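Local coordinates for endo-pectate lyase (PDB 3B4N), which cleaves polygalacturonate, and probably methylated pectins as well, by calcium-dependent beta-elimination, leaving oligosaccharides with an unsaturated galacturonosyl group at the non-reducing end, at residues Gly135-Gly140 / Lys162-Ser167; Val44-Val49 / Asp89-Asn94. All blocks are in the same frame, centred on the assembly; numbering follows the deposited sequence. Where two conformers were deposited one is given.

Interaction 1 of 2, residues Gly135-Gly140 / Lys162-Ser167; sequences GGVTIG and KNLRIS
Four backbone hydrogen bonds tie Gly135-Gly140 to Lys162-Ser167 in parallel register, as between successive coils of a right-handed parallel beta-helix. Val137 O receives Arg165 N, Arg165 O receives Ile139 N at 2.9 Å, and Ile139 O receives Ser167 N. The bond from Gly136 N to Asn163 O (2.8 Å) is the most bent, its donor 36° out of the carbonyl plane, where the chain turns a corner at Asn163.

Two waters link the polar side chains and Gly136 O. CG of Arg165 lies anti to the backbone N (chi1 -173°), CD passes 3.3 Å from Thr138 OG1, and the bend at chi3 turns NE to a water 2.8 Å away. That water also joins Gly136 O and Thr138 OG1; a second joins Gly136 O to Arg165 NH1.

The apolar face belongs to Ile139, Leu164 and Ile166. The Ile139 and Ile166 side chains lie side by side, Ile139 CG1 3.7 Å from Ile166 CD1; Ile139 CD1 meets Leu164 CD2, those side chains crossing at about a right angle.

Next along the stack, strand 181-189 bonds to Leu164 and Ile166 through Ile188. Arg165 reaches Met25 and Ser27 of strand 22-29; its NH2 salt-bridges Glu190 and hydrogen-bonds Leu26 O.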
loop_
_atom_site.group_PDB
_atom_site.type_symbol
_atom_site.label_atom_id
_atom_site.label_comp_id
_atom_site.label_asym_id
_atom_site.label_seq_id
_atom_site.Cartn_x
_atom_site.Cartn_y
_atom_site.Cartn_z
ATOM N N GLY A 135 -13.922 -9.622 -2.101
ATOM C CA GLY A 135 -14.979 -9.012 -2.892
ATOM C C GLY A 135 -15.319 -7.555 -2.654
ATOM O O GLY A 135 -16.450 -7.141 -2.902
ATOM N N GLY A 136 -14.358 -6.777 -2.165
ATOM C CA GLY A 136 -14.591 -5.362 -1.940
ATOM C C GLY A 136 -15.305 -4.953 -0.665
ATOM O O GLY A 136 -15.672 -3.788 -0.519
ATOM N N VAL A 137 -15.501 -5.880 0.263
ATOM C CA VAL A 137 -16.194 -5.536 1.500
ATOM C C VAL A 137 -15.320 -4.702 2.421
ATOM O O VAL A 137 -14.105 -4.630 2.246
ATOM C CB VAL A 137 -16.639 -6.795 2.283
ATOM C CG1 VAL A 137 -17.559 -7.650 1.421
ATOM C CG2 VAL A 137 -15.426 -7.583 2.739
ATOM N N THR A 138 -15.960 -4.078 3.404
ATOM C CA THR A 138 -15.280 -3.251 4.393
ATOM C C THR A 138 -15.242 -3.974 5.731
ATOM O O THR A 138 -16.204 -4.648 6.109
ATOM C CB THR A 138 -16.028 -1.913 4.622
ATOM O OG1 THR A 138 -15.993 -1.129 3.428
ATOM C CG2 THR A 138 -15.390 -1.123 5.771
ATOM N N ILE A 139 -14.123 -3.859 6.435
ATOM C CA ILE A 139 -14.015 -4.443 7.765
ATOM C C ILE A 139 -13.315 -3.424 8.644
ATOM O O ILE A 139 -12.632 -2.526 8.149
ATOM C CB ILE A 139 -13.216 -5.769 7.797
ATOM C CG1 ILE A 139 -11.752 -5.523 7.434
ATOM C CG2 ILE A 139 -13.879 -6.794 6.883
ATOM C CD1 ILE A 139 -10.868 -6.730 7.704
ATOM N N GLY A 140 -13.511 -3.548 9.948
ATOM C CA GLY A 140 -12.881 -2.631 10.873
ATOM C C GLY A 140 -13.378 -2.901 12.271
ATOM O O GLY A 140 -14.434 -3.508 12.454
ATOM N N LYS A 162 -7.238 -10.284 -1.008
ATOM C CA LYS A 162 -7.412 -9.243 -2.012
ATOM C C LYS A 162 -8.781 -8.603 -1.997
ATOM O O LYS A 162 -9.753 -9.200 -1.529
ATOM C CB LYS A 162 -7.094 -9.772 -3.414
ATOM C CG LYS A 162 -7.902 -10.957 -3.873
ATOM C CD LYS A 162 -7.331 -11.470 -5.197
ATOM C CE LYS A 162 -8.074 -12.673 -5.728
ATOM N NZ LYS A 162 -7.415 -13.177 -6.972
ATOM N N ASN A 163 -8.829 -7.363 -2.482
ATOM C CA ASN A 163 -10.057 -6.582 -2.596
ATOM C C ASN A 163 -10.733 -6.386 -1.247
ATOM O O ASN A 163 -11.828 -6.892 -1.003
ATOM C CB ASN A 163 -11.020 -7.286 -3.557
ATOM C CG ASN A 163 -10.362 -7.671 -4.863
ATOM O OD1 ASN A 163 -10.518 -8.798 -5.338
ATOM N ND2 ASN A 163 -9.632 -6.748 -5.453
ATOM N N LEU A 164 -10.085 -5.627 -0.376
ATOM C CA LEU A 164 -10.610 -5.397 0.961
ATOM C C LEU A 164 -10.440 -3.943 1.340
ATOM O O LEU A 164 -9.450 -3.322 0.974
ATOM C CB LEU A 164 -9.850 -6.276 1.956
ATOM C CG LEU A 164 -10.179 -6.171 3.451
ATOM C CD1 LEU A 164 -11.583 -6.711 3.721
ATOM C CD2 LEU A 164 -9.149 -6.973 4.245
ATOM N N ARG A 165 -11.412 -3.405 2.068
ATOM C CA ARG A 165 -11.349 -2.029 2.527
ATOM C C ARG A 165 -11.337 -2.043 4.044
ATOM O O ARG A 165 -12.105 -2.768 4.677
ATOM C CB ARG A 165 -12.559 -1.222 2.034
ATOM C CG ARG A 165 -12.469 0.280 2.327
ATOM C CD ARG A 165 -13.816 0.960 2.092
ATOM N NE ARG A 165 -14.351 0.651 0.770
ATOM C CZ ARG A 165 -14.042 1.309 -0.342
ATOM N NH1 ARG A 165 -14.579 0.932 -1.492
ATOM N NH2 ARG A 165 -13.222 2.351 -0.307
ATOM N N ILE A 166 -10.440 -1.248 4.615
ATOM C CA ILE A 166 -10.309 -1.126 6.060
ATOM C C ILE A 166 -10.915 0.224 6.430
ATOM O O ILE A 166 -10.486 1.262 5.924
ATOM C CB ILE A 166 -8.821 -1.156 6.488
ATOM C CG1 ILE A 166 -8.135 -2.400 5.917
ATOM C CG2 ILE A 166 -8.715 -1.125 8.013
ATOM C CD1 ILE A 166 -8.761 -3.711 6.349
ATOM N N SER A 167 -11.918 0.208 7.303
ATOM C CA SER A 167 -12.587 1.442 7.717
ATOM C C SER A 167 -11.705 2.496 8.371
ATOM O O SER A 167 -10.724 2.179 9.037
ATOM C CB SER A 167 -13.763 1.114 8.643
ATOM O OG SER A 167 -13.314 0.758 9.934
HETATM O O HOH W 1 -16.083 -1.531 0.797
HETATM O O HOH W 2 -15.803 -1.774 -2.384
#

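Interaction 2 of 2, residues Val44-Val49 / Asp89-Asn94; sequences VARQEV and DVVSEN
Val91 O accepts both Ala45 N and Arg46 N, the mark of a classic beta bulge in the antiparallel pairing of strands 44-52 and 85-92. Ala45 N to Val91 O is short and straight (2.8 Å, 170°), the Arg46 bond weak at 3.3 Å between Arg46 N and Val91 O. The extra residue shifts the register by one, and from Arg46 onward the pairing is regular.

On the face carrying Arg46, Glu48, Asp89 and Val91, side chains of paired residues run side by side. The CG of Arg46 sits between its backbone N and carbonyl carbon (chi1 64°), which lays it along Val91, Arg46 CG to Val91 CB 3.7 Å. Beyond this the arginine chain bends at chi3 and turns its guanidinium edge to Glu48. Glu48 OE2 lies in the guanidinium plane, its anti lone pair meeting NH1 in a salt bridge; Arg62 of strand 61-66 bridges to the same oxygen. The other oxygen, Glu48 OE1, is hydrogen-bonded by Tyr50 OH, yet stands 3.8 Å from Asp89 OD1, with the two carboxylate planes 77° apart. This closeness of like charges may raise the proton affinity of either acid, which the arginines near Glu48 may partly offset.

The opposite face has Gln47 beside Val90. Here Val44 meets Val90 at about a right angle, CG2 of Val44 against CG1 of Val90 at 3.6 Å; Val90 also touches Thr39 of strand 32-39.

Strands 61-66 and 97-104 flank the pair in a four-stranded antiparallel sheet. Where the pair ends, Ala45 CB lies by Glu93 CG, and one water bridges strand 44-52 to the loop after strand 85-92, donating to both Val44 O and Glu93 OE1, the latter at 2.8 Å.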
loop_
_atom_site.group_PDB
_atom_site.type_symbol
_atom_site.label_atom_id
_atom_site.label_comp_id
_atom_site.label_asym_id
_atom_site.label_seq_id
_atom_site.Cartn_x
_atom_site.Cartn_y
_atom_site.Cartn_z
ATOM N N VAL A 44 -1.207 -9.393 -19.330
ATOM C CA VAL A 44 -1.771 -8.066 -19.529
ATOM C C VAL A 44 -0.912 -7.232 -20.474
ATOM O O VAL A 44 0.314 -7.195 -20.335
ATOM C CB VAL A 44 -1.899 -7.311 -18.194
ATOM C CG1 VAL A 44 -2.504 -5.930 -18.439
ATOM C CG2 VAL A 44 -2.768 -8.104 -17.225
ATOM N N ALA A 45 -1.563 -6.571 -21.431
ATOM C CA ALA A 45 -0.881 -5.710 -22.396
ATOM C C ALA A 45 -1.117 -4.249 -22.011
ATOM O O ALA A 45 -0.191 -3.443 -21.996
ATOM C CB ALA A 45 -1.402 -5.974 -23.792
ATOM N N ARG A 46 -2.368 -3.918 -21.707
ATOM C CA ARG A 46 -2.727 -2.565 -21.292
ATOM C C ARG A 46 -3.972 -2.644 -20.438
ATOM O O ARG A 46 -4.629 -3.686 -20.374
ATOM C CB ARG A 46 -3.013 -1.660 -22.499
ATOM C CG ARG A 46 -4.224 -2.098 -23.318
ATOM C CD ARG A 46 -4.831 -0.957 -24.126
ATOM N NE ARG A 46 -3.867 -0.368 -25.048
ATOM C CZ ARG A 46 -4.155 0.620 -25.889
ATOM N NH1 ARG A 46 -5.379 1.127 -25.928
ATOM N NH2 ARG A 46 -3.210 1.096 -26.689
ATOM N N GLN A 47 -4.294 -1.534 -19.786
ATOM C CA GLN A 47 -5.477 -1.476 -18.939
ATOM C C GLN A 47 -6.167 -0.157 -19.231
ATOM O O GLN A 47 -5.527 0.887 -19.256
ATOM C CB GLN A 47 -5.074 -1.584 -17.468
ATOM C CG GLN A 47 -4.313 -2.875 -17.196
ATOM C CD GLN A 47 -3.781 -2.939 -15.789
ATOM O OE1 GLN A 47 -2.813 -2.249 -15.444
ATOM N NE2 GLN A 47 -4.414 -3.763 -14.963
ATOM N N GLU A 48 -7.471 -0.209 -19.462
ATOM C CA GLU A 48 -8.207 0.995 -19.804
ATOM C C GLU A 48 -9.233 1.343 -18.754
ATOM O O GLU A 48 -9.949 0.476 -18.257
ATOM C CB GLU A 48 -8.895 0.802 -21.152
ATOM C CG GLU A 48 -7.945 0.364 -22.260
ATOM C CD GLU A 48 -8.638 0.227 -23.594
ATOM O OE1 GLU A 48 -9.781 -0.276 -23.622
ATOM O OE2 GLU A 48 -8.031 0.610 -24.613
ATOM N N VAL A 49 -9.304 2.620 -18.411
ATOM C CA VAL A 49 -10.268 3.067 -17.417
ATOM C C VAL A 49 -11.428 3.724 -18.146
ATOM O O VAL A 49 -11.223 4.567 -19.012
ATOM C CB VAL A 49 -9.656 4.097 -16.443
ATOM C CG1 VAL A 49 -10.659 4.442 -15.347
ATOM C CG2 VAL A 49 -8.372 3.544 -15.840
ATOM N N ASP A 89 -10.935 -2.081 -17.697
ATOM C CA ASP A 89 -10.840 -3.135 -18.691
ATOM C C ASP A 89 -9.379 -3.575 -18.777
ATOM O O ASP A 89 -8.520 -2.814 -19.211
ATOM C CB ASP A 89 -11.301 -2.587 -20.046
ATOM C CG ASP A 89 -11.357 -3.641 -21.138
ATOM O OD1 ASP A 89 -11.721 -3.264 -22.278
ATOM O OD2 ASP A 89 -11.049 -4.822 -20.877
ATOM N N VAL A 90 -9.104 -4.797 -18.338
ATOM C CA VAL A 90 -7.754 -5.346 -18.404
ATOM C C VAL A 90 -7.690 -6.060 -19.758
ATOM O O VAL A 90 -8.441 -7.001 -20.020
ATOM C CB VAL A 90 -7.504 -6.311 -17.228
ATOM C CG1 VAL A 90 -6.157 -6.993 -17.382
ATOM C CG2 VAL A 90 -7.553 -5.537 -15.921
ATOM N N VAL A 91 -6.807 -5.577 -20.628
ATOM C CA VAL A 91 -6.671 -6.119 -21.977
ATOM C C VAL A 91 -5.455 -7.017 -22.088
ATOM O O VAL A 91 -4.338 -6.600 -21.798
ATOM C CB VAL A 91 -6.554 -4.975 -23.007
ATOM C CG1 VAL A 91 -6.496 -5.546 -24.416
ATOM C CG2 VAL A 91 -7.729 -4.015 -22.859
ATOM N N SER A 92 -5.677 -8.256 -22.513
ATOM C CA SER A 92 -4.583 -9.202 -22.651
ATOM C C SER A 92 -3.861 -9.010 -23.976
ATOM O O SER A 92 -4.327 -8.283 -24.854
ATOM C CB SER A 92 -5.111 -10.639 -22.588
ATOM O OG SER A 92 -5.737 -10.985 -23.819
ATOM N N GLU A 93 -2.720 -9.671 -24.112
ATOM C CA GLU A 93 -1.950 -9.597 -25.343
ATOM C C GLU A 93 -2.776 -10.156 -26.498
ATOM O O GLU A 93 -2.552 -9.794 -27.660
ATOM C CB GLU A 93 -0.661 -10.391 -25.187
ATOM C CG GLU A 93 0.309 -9.766 -24.212
ATOM C CD GLU A 93 1.554 -10.595 -24.031
ATOM O OE1 GLU A 93 2.448 -10.160 -23.283
ATOM O OE2 GLU A 93 1.632 -11.682 -24.643
ATOM N N ASN A 94 -3.744 -11.013 -26.173
ATOM C CA ASN A 94 -4.606 -11.622 -27.183
ATOM C C ASN A 94 -6.044 -11.101 -27.264
ATOM O O ASN A 94 -6.990 -11.880 -27.428
ATOM C CB ASN A 94 -4.630 -13.139 -27.006
ATOM C CG ASN A 94 -3.298 -13.777 -27.332
ATOM O OD1 ASN A 94 -2.451 -13.959 -26.458
ATOM N ND2 ASN A 94 -3.097 -14.104 -28.603
HETATM O O HOH W 3 2.327 -7.610 -22.142
#

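Interaction 2 belongs to the N-terminal antiparallel sheet and interaction 1 to the early coils of the parallel beta-helix; both segments of interaction 2 come before those of interaction 1 in the sequence. Their centres are 25 Å apart and their nearest atoms about 11 Å, so they do not touch. The N-terminal part still meets the beta-helix at interaction 1, where strand 22-29 packs against Arg165. Interaction 1 is also the one nearer a metal site: the Ile166 side chain lies about 10 Å from the bound calcium and about 8 Å from the side chains of Asp191 and Ile192, two of its ligands. No metal site adjoins interaction 2.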